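Local coordinates for genome polyprotein (Rhinovirus C, PDB 6KU7) that is the 3C cysteine protease of the virus, which probably cleaves the viral polyprotein into its mature proteins during infection, at residues 38-43 with 78-83; 72-77 with 137-142. All coordinates share one frame; numbering follows the deposited sequence.

Contact 1. Residues 38-43 with 78-83; sequences DNCAVV and ITLLWL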
loop_
_atom_site.group_PDB
_atom_site.type_symbol
_atom_site.label_atom_id
_atom_site.label_comp_id
_atom_site.label_asym_id
_atom_site.label_seq_id
_atom_site.Cartn_x
_atom_site.Cartn_y
_atom_site.Cartn_z
ATOM N N ASP A 38 7.759 10.896 8.302
ATOM C CA ASP A 38 9.128 11.296 8.030
ATOM C C ASP A 38 9.488 10.936 6.587
ATOM O O ASP A 38 8.793 11.324 5.657
ATOM C CB ASP A 38 10.079 10.672 9.055
ATOM C CG ASP A 38 9.784 11.131 10.472
ATOM O OD1 ASP A 38 10.103 12.289 10.805
ATOM O OD2 ASP A 38 9.230 10.340 11.256
ATOM N N ASN A 39 10.578 10.198 6.416
ATOM C CA ASN A 39 11.038 9.760 5.102
ATOM C C ASN A 39 10.747 8.274 4.843
ATOM O O ASN A 39 11.361 7.670 3.970
ATOM C CB ASN A 39 12.536 10.043 4.927
ATOM C CG ASN A 39 13.409 9.191 5.834
ATOM O OD1 ASN A 39 13.010 8.810 6.930
ATOM N ND2 ASN A 39 14.615 8.893 5.374
ATOM N N CYS A 40 9.838 7.685 5.617
ATOM C CA CYS A 40 9.553 6.257 5.493
ATOM C C CYS A 40 8.275 6.053 4.688
ATOM O O CYS A 40 7.211 6.562 5.070
ATOM C CB CYS A 40 9.416 5.608 6.869
ATOM S SG CYS A 40 8.981 3.861 6.770
ATOM N N ALA A 41 8.381 5.304 3.587
ATOM C CA ALA A 41 7.254 5.007 2.715
ATOM C C ALA A 41 7.130 3.511 2.504
ATOM O O ALA A 41 8.082 2.741 2.678
ATOM C CB ALA A 41 7.379 5.671 1.346
ATOM N N VAL A 42 5.946 3.109 2.078
ATOM C CA VAL A 42 5.642 1.706 1.858
ATOM C C VAL A 42 5.463 1.481 0.363
ATOM O O VAL A 42 4.926 2.332 -0.356
ATOM C CB VAL A 42 4.404 1.299 2.687
ATOM C CG1 VAL A 42 3.095 1.761 2.043
ATOM C CG2 VAL A 42 4.392 -0.143 2.933
ATOM N N VAL A 43 5.961 0.343 -0.115
ATOM C CA VAL A 43 5.773 -0.080 -1.499
ATOM C C VAL A 43 5.574 -1.600 -1.516
ATOM O O VAL A 43 6.024 -2.298 -0.603
ATOM C CB VAL A 43 7.000 0.305 -2.371
ATOM C CG1 VAL A 43 8.256 -0.414 -1.881
ATOM C CG2 VAL A 43 6.770 0.066 -3.861
ATOM N N ILE A 78 4.778 -6.273 1.877
ATOM C CA ILE A 78 5.064 -4.883 2.212
ATOM C C ILE A 78 6.573 -4.697 2.352
ATOM O O ILE A 78 7.228 -5.410 3.122
ATOM C CB ILE A 78 4.359 -4.483 3.518
ATOM C CG1 ILE A 78 2.862 -4.302 3.299
ATOM C CG2 ILE A 78 4.981 -3.214 4.098
ATOM C CD1 ILE A 78 2.169 -3.823 4.545
ATOM N N THR A 79 7.118 -3.722 1.637
ATOM C CA THR A 79 8.496 -3.283 1.807
ATOM C C THR A 79 8.515 -1.823 2.246
ATOM O O THR A 79 7.809 -0.990 1.659
ATOM C CB THR A 79 9.265 -3.468 0.502
ATOM O OG1 THR A 79 9.524 -4.861 0.320
ATOM C CG2 THR A 79 10.568 -2.682 0.513
ATOM N N LEU A 80 9.294 -1.524 3.291
ATOM C CA LEU A 80 9.485 -0.159 3.775
ATOM C C LEU A 80 10.697 0.456 3.094
ATOM O O LEU A 80 11.757 -0.175 3.026
ATOM C CB LEU A 80 9.700 -0.104 5.290
ATOM C CG LEU A 80 8.728 -0.790 6.241
ATOM C CD1 LEU A 80 9.008 -0.400 7.699
ATOM C CD2 LEU A 80 7.333 -0.418 5.855
ATOM N N LEU A 81 10.545 1.685 2.605
ATOM C CA LEU A 81 11.648 2.442 2.019
ATOM C C LEU A 81 11.955 3.653 2.888
ATOM O O LEU A 81 11.043 4.396 3.276
ATOM C CB LEU A 81 11.337 2.913 0.596
ATOM C CG LEU A 81 10.891 1.886 -0.442
ATOM C CD1 LEU A 81 10.563 2.596 -1.752
ATOM C CD2 LEU A 81 11.952 0.801 -0.634
ATOM N N TRP A 82 13.236 3.849 3.193
ATOM C CA TRP A 82 13.710 5.086 3.803
ATOM C C TRP A 82 14.433 5.853 2.712
ATOM O O TRP A 82 15.493 5.428 2.235
ATOM C CB TRP A 82 14.612 4.823 5.002
ATOM C CG TRP A 82 13.951 3.937 5.982
ATOM C CD1 TRP A 82 13.769 2.583 5.877
ATOM C CD2 TRP A 82 13.343 4.328 7.201
ATOM N NE1 TRP A 82 13.097 2.114 6.967
ATOM C CE2 TRP A 82 12.817 3.166 7.796
ATOM C CE3 TRP A 82 13.188 5.547 7.851
ATOM C CZ2 TRP A 82 12.159 3.189 9.017
ATOM C CZ3 TRP A 82 12.533 5.575 9.067
ATOM C CH2 TRP A 82 12.024 4.410 9.638
ATOM N N LEU A 83 13.841 6.969 2.315
ATOM C CA LEU A 83 14.230 7.716 1.135
ATOM C C LEU A 83 15.137 8.875 1.521
ATOM O O LEU A 83 14.988 9.473 2.589
ATOM C CB LEU A 83 12.981 8.234 0.416
ATOM C CG LEU A 83 11.950 7.144 0.079
ATOM C CD1 LEU A 83 10.597 7.727 -0.359
ATOM C CD2 LEU A 83 12.524 6.235 -0.999
#
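Strands 40-43 and 78-83 run antiparallel, their axes 4.6 Å apart at closest approach and their directions 145° apart, with Cys-40 facing Trp-82 and Val-42 facing Leu-80 as non-hydrogen-bonded pairs. Two-way bonds join the hydrogen-bonded pairs Ala-41/Leu-81 and Val-43/Thr-79; in the first, Leu-81 N reaches Ala-41 O at 2.7 Å. Just before the first strand, Asn-39 carries the pairing on to Leu-83: its O accepts Leu-83 N, while its side-chain ND2 returns a bond to Leu-83 O (2.9 Å), which lies near the amide plane. With chi1 at 68°, the Asn-39 amide leans over toward the neighbouring strand, and its OD1 points at the edge of the Trp-82 ring, 3.4 Å from CE3. Over one face of this indole stands Cys-40, with CB 3.8 Å from the centroid of the six-membered ring in a CH-pi contact and SG, also over the face, making a sulfur-aromatic contact 4.1 Å from the same centroid. These strands are neighbours in the N-terminal six-stranded barrel of the chymotrypsin-like fold; strand 58-69 flanks 78-83, and 29-37 flanks 40-44. On the face shared with Cys-40 and Trp-82, Val-42 CG2 presses against Ile-78 CG2 at 3.3 Å, tighter than usual. On the opposite face, which Val-43 and Leu-81 share with Ala-41, Val-43 CG1 packs on Leu-81 CG (3.8 Å), and Ile-24 of strand 21-26 touches both residues.

Contact 2. Residues 72-77 with 137-142; sequences NDTDTE and PTCRLL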
loop_
_atom_site.group_PDB
_atom_site.type_symbol
_atom_site.label_atom_id
_atom_site.label_comp_id
_atom_site.label_asym_id
_atom_site.label_seq_id
_atom_site.Cartn_x
_atom_site.Cartn_y
_atom_site.Cartn_z
ATOM N N ASN A 72 7.572 -16.344 10.666
ATOM C CA ASN A 72 7.950 -17.551 9.939
ATOM C C ASN A 72 8.567 -17.238 8.586
ATOM O O ASN A 72 8.573 -18.073 7.682
ATOM C CB ASN A 72 6.766 -18.499 9.784
ATOM C CG ASN A 72 6.873 -19.691 10.704
ATOM O OD1 ASN A 72 7.322 -19.577 11.851
ATOM N ND2 ASN A 72 6.504 -20.857 10.194
ATOM N N ASP A 73 9.105 -16.032 8.437
ATOM C CA ASP A 73 9.869 -15.645 7.259
ATOM C C ASP A 73 9.009 -15.580 5.981
ATOM O O ASP A 73 9.534 -15.473 4.871
ATOM C CB ASP A 73 11.083 -16.571 7.087
ATOM C CG ASP A 73 11.835 -16.333 5.796
ATOM O OD1 ASP A 73 11.749 -17.206 4.902
ATOM O OD2 ASP A 73 12.461 -15.257 5.658
ATOM N N THR A 74 7.680 -15.547 6.080
ATOM C CA THR A 74 6.851 -15.437 4.883
ATOM C C THR A 74 6.518 -13.968 4.609
ATOM O O THR A 74 6.169 -13.217 5.526
ATOM C CB THR A 74 5.579 -16.292 4.998
ATOM O OG1 THR A 74 4.532 -15.545 5.608
ATOM C CG2 THR A 74 5.839 -17.526 5.833
ATOM N N ASP A 75 6.650 -13.568 3.345
ATOM C CA ASP A 75 6.428 -12.187 2.935
ATOM C C ASP A 75 5.058 -11.674 3.356
ATOM O O ASP A 75 4.046 -12.360 3.208
ATOM C CB ASP A 75 6.553 -12.076 1.418
ATOM C CG ASP A 75 7.978 -12.059 0.954
ATOM O OD1 ASP A 75 8.764 -11.272 1.515
ATOM O OD2 ASP A 75 8.316 -12.835 0.043
ATOM N N THR A 76 5.030 -10.451 3.880
ATOM C CA THR A 76 3.785 -9.697 3.911
ATOM C C THR A 76 3.497 -9.013 2.579
ATOM O O THR A 76 2.373 -8.544 2.385
ATOM C CB THR A 76 3.802 -8.631 5.000
ATOM O OG1 THR A 76 4.705 -7.580 4.614
ATOM C CG2 THR A 76 4.234 -9.220 6.342
ATOM N N GLU A 77 4.482 -8.935 1.679
ATOM C CA GLU A 77 4.408 -8.195 0.417
ATOM C C GLU A 77 4.466 -6.685 0.656
ATOM O O GLU A 77 4.262 -5.882 -0.268
ATOM C CB GLU A 77 3.165 -8.629 -0.385
ATOM C CG GLU A 77 3.022 -8.169 -1.833
ATOM C CD GLU A 77 4.266 -8.350 -2.690
ATOM O OE1 GLU A 77 5.042 -9.313 -2.493
ATOM O OE2 GLU A 77 4.445 -7.510 -3.589
ATOM N N PRO A 137 4.183 -17.410 -1.201
ATOM C CA PRO A 137 3.312 -17.339 -0.022
ATOM C C PRO A 137 3.330 -15.946 0.589
ATOM O O PRO A 137 4.389 -15.337 0.756
ATOM C CB PRO A 137 3.916 -18.383 0.920
ATOM C CG PRO A 137 4.614 -19.334 0.014
ATOM C CD PRO A 137 5.173 -18.492 -1.092
ATOM N N THR A 138 2.140 -15.434 0.902
ATOM C CA THR A 138 1.974 -14.083 1.421
ATOM C C THR A 138 1.041 -14.128 2.616
ATOM O O THR A 138 -0.035 -14.721 2.542
ATOM C CB THR A 138 1.414 -13.124 0.358
ATOM O OG1 THR A 138 2.151 -13.261 -0.858
ATOM C CG2 THR A 138 1.504 -11.678 0.840
ATOM N N CYS A 139 1.441 -13.488 3.704
ATOM C CA CYS A 139 0.712 -13.559 4.957
ATOM C C CYS A 139 -0.043 -12.264 5.234
ATOM O O CYS A 139 0.139 -11.248 4.563
ATOM C CB CYS A 139 1.668 -13.879 6.114
ATOM S SG CYS A 139 2.886 -12.599 6.471
ATOM N N ARG A 140 -0.896 -12.332 6.264
ATOM C CA ARG A 140 -1.646 -11.189 6.803
ATOM C C ARG A 140 -2.399 -10.420 5.722
ATOM O O ARG A 140 -2.442 -9.191 5.721
ATOM C CB ARG A 140 -0.733 -10.241 7.583
ATOM C CG ARG A 140 0.517 -10.877 8.089
ATOM C CD ARG A 140 0.595 -10.969 9.586
ATOM N NE ARG A 140 1.515 -9.944 10.045
ATOM C CZ ARG A 140 2.563 -10.151 10.836
ATOM N NH1 ARG A 140 3.349 -9.138 11.159
ATOM N NH2 ARG A 140 2.838 -11.359 11.290
ATOM N N LEU A 141 -3.017 -11.147 4.803
ATOM C CA LEU A 141 -3.797 -10.510 3.754
ATOM C C LEU A 141 -5.197 -10.176 4.248
ATOM O O LEU A 141 -5.799 -10.942 4.999
ATOM C CB LEU A 141 -3.874 -11.425 2.536
ATOM C CG LEU A 141 -2.542 -11.539 1.796
ATOM C CD1 LEU A 141 -2.640 -12.491 0.603
ATOM C CD2 LEU A 141 -2.120 -10.155 1.369
ATOM N N LEU A 142 -5.707 -9.021 3.834
ATOM C CA LEU A 142 -7.136 -8.733 3.909
ATOM C C LEU A 142 -7.712 -8.860 2.507
ATOM O O LEU A 142 -7.000 -8.683 1.520
ATOM C CB LEU A 142 -7.419 -7.333 4.455
ATOM C CG LEU A 142 -6.637 -6.798 5.645
ATOM C CD1 LEU A 142 -7.124 -5.370 5.927
ATOM C CD2 LEU A 142 -6.760 -7.720 6.871
HETATM O O HOH W 1 7.012 -15.849 1.461
HETATM O O HOH W 2 0.434 -8.448 4.571
#
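A small, partly buried contact between two bent pieces of chain links residues 74-77, which include the short strand 75-76 and lead into barrel strand 78-83, to residues 137-140, at a corner between strands of the C-terminal barrel. The touching parts run 74° apart, and one direct backbone hydrogen bond joins them, from Cys-139 N to Asp-75 O (2.9 Å). Water extends this link: one molecule accepts from Asp-75 N and donates to Pro-137 O, and another lies within hydrogen-bonding distance of both Thr-76 O (2.9 Å) and Cys-139 O (2.8 Å). The side chain of Cys-139 enters between two threonines. A chi1 of 66° swings SG toward the 74-77 backbone, where it meets the Thr-76 methyl CG2 at 3.6 Å, while CB lies 3.4 Å from Thr-74 OG1. Thr-76 OG1, on the other branch, is held by Leu-68 O and Ile-78 N. Beyond the backbone bond, the methyl CG2 of Thr-138 fits against Glu-77 CB (3.7 Å) and also approaches Thr-76 O (3.6 Å). The carboxylate of Glu-77 turns back to the first barrel, where OE2 accepts a hydrogen bond from the backbone N of His-46. Here the direct and water-bridged backbone links join the two beta-barrels of the chymotrypsin-like fold, to which picornain 3C belongs.

How the contacts relate
Contact 1 is the more deeply buried and the larger, with 600 Å² of surface hidden against 318 Å² for contact 2, and their centres lie about 18 Å apart. It joins neighbouring strands within the N-terminal barrel, so regular two-way backbone bonds and apolar side chains on both faces dominate. Contact 2 instead connects the chain that leads into that barrel with the C-terminal one; regular pairing gives way to a single direct bond, bridging water and threonine-cysteine packing. The chain passes directly from 72-77 into 78-83, turning a corner at Glu-77, so the residues entering the barrel strand of contact 1 also touch the second barrel.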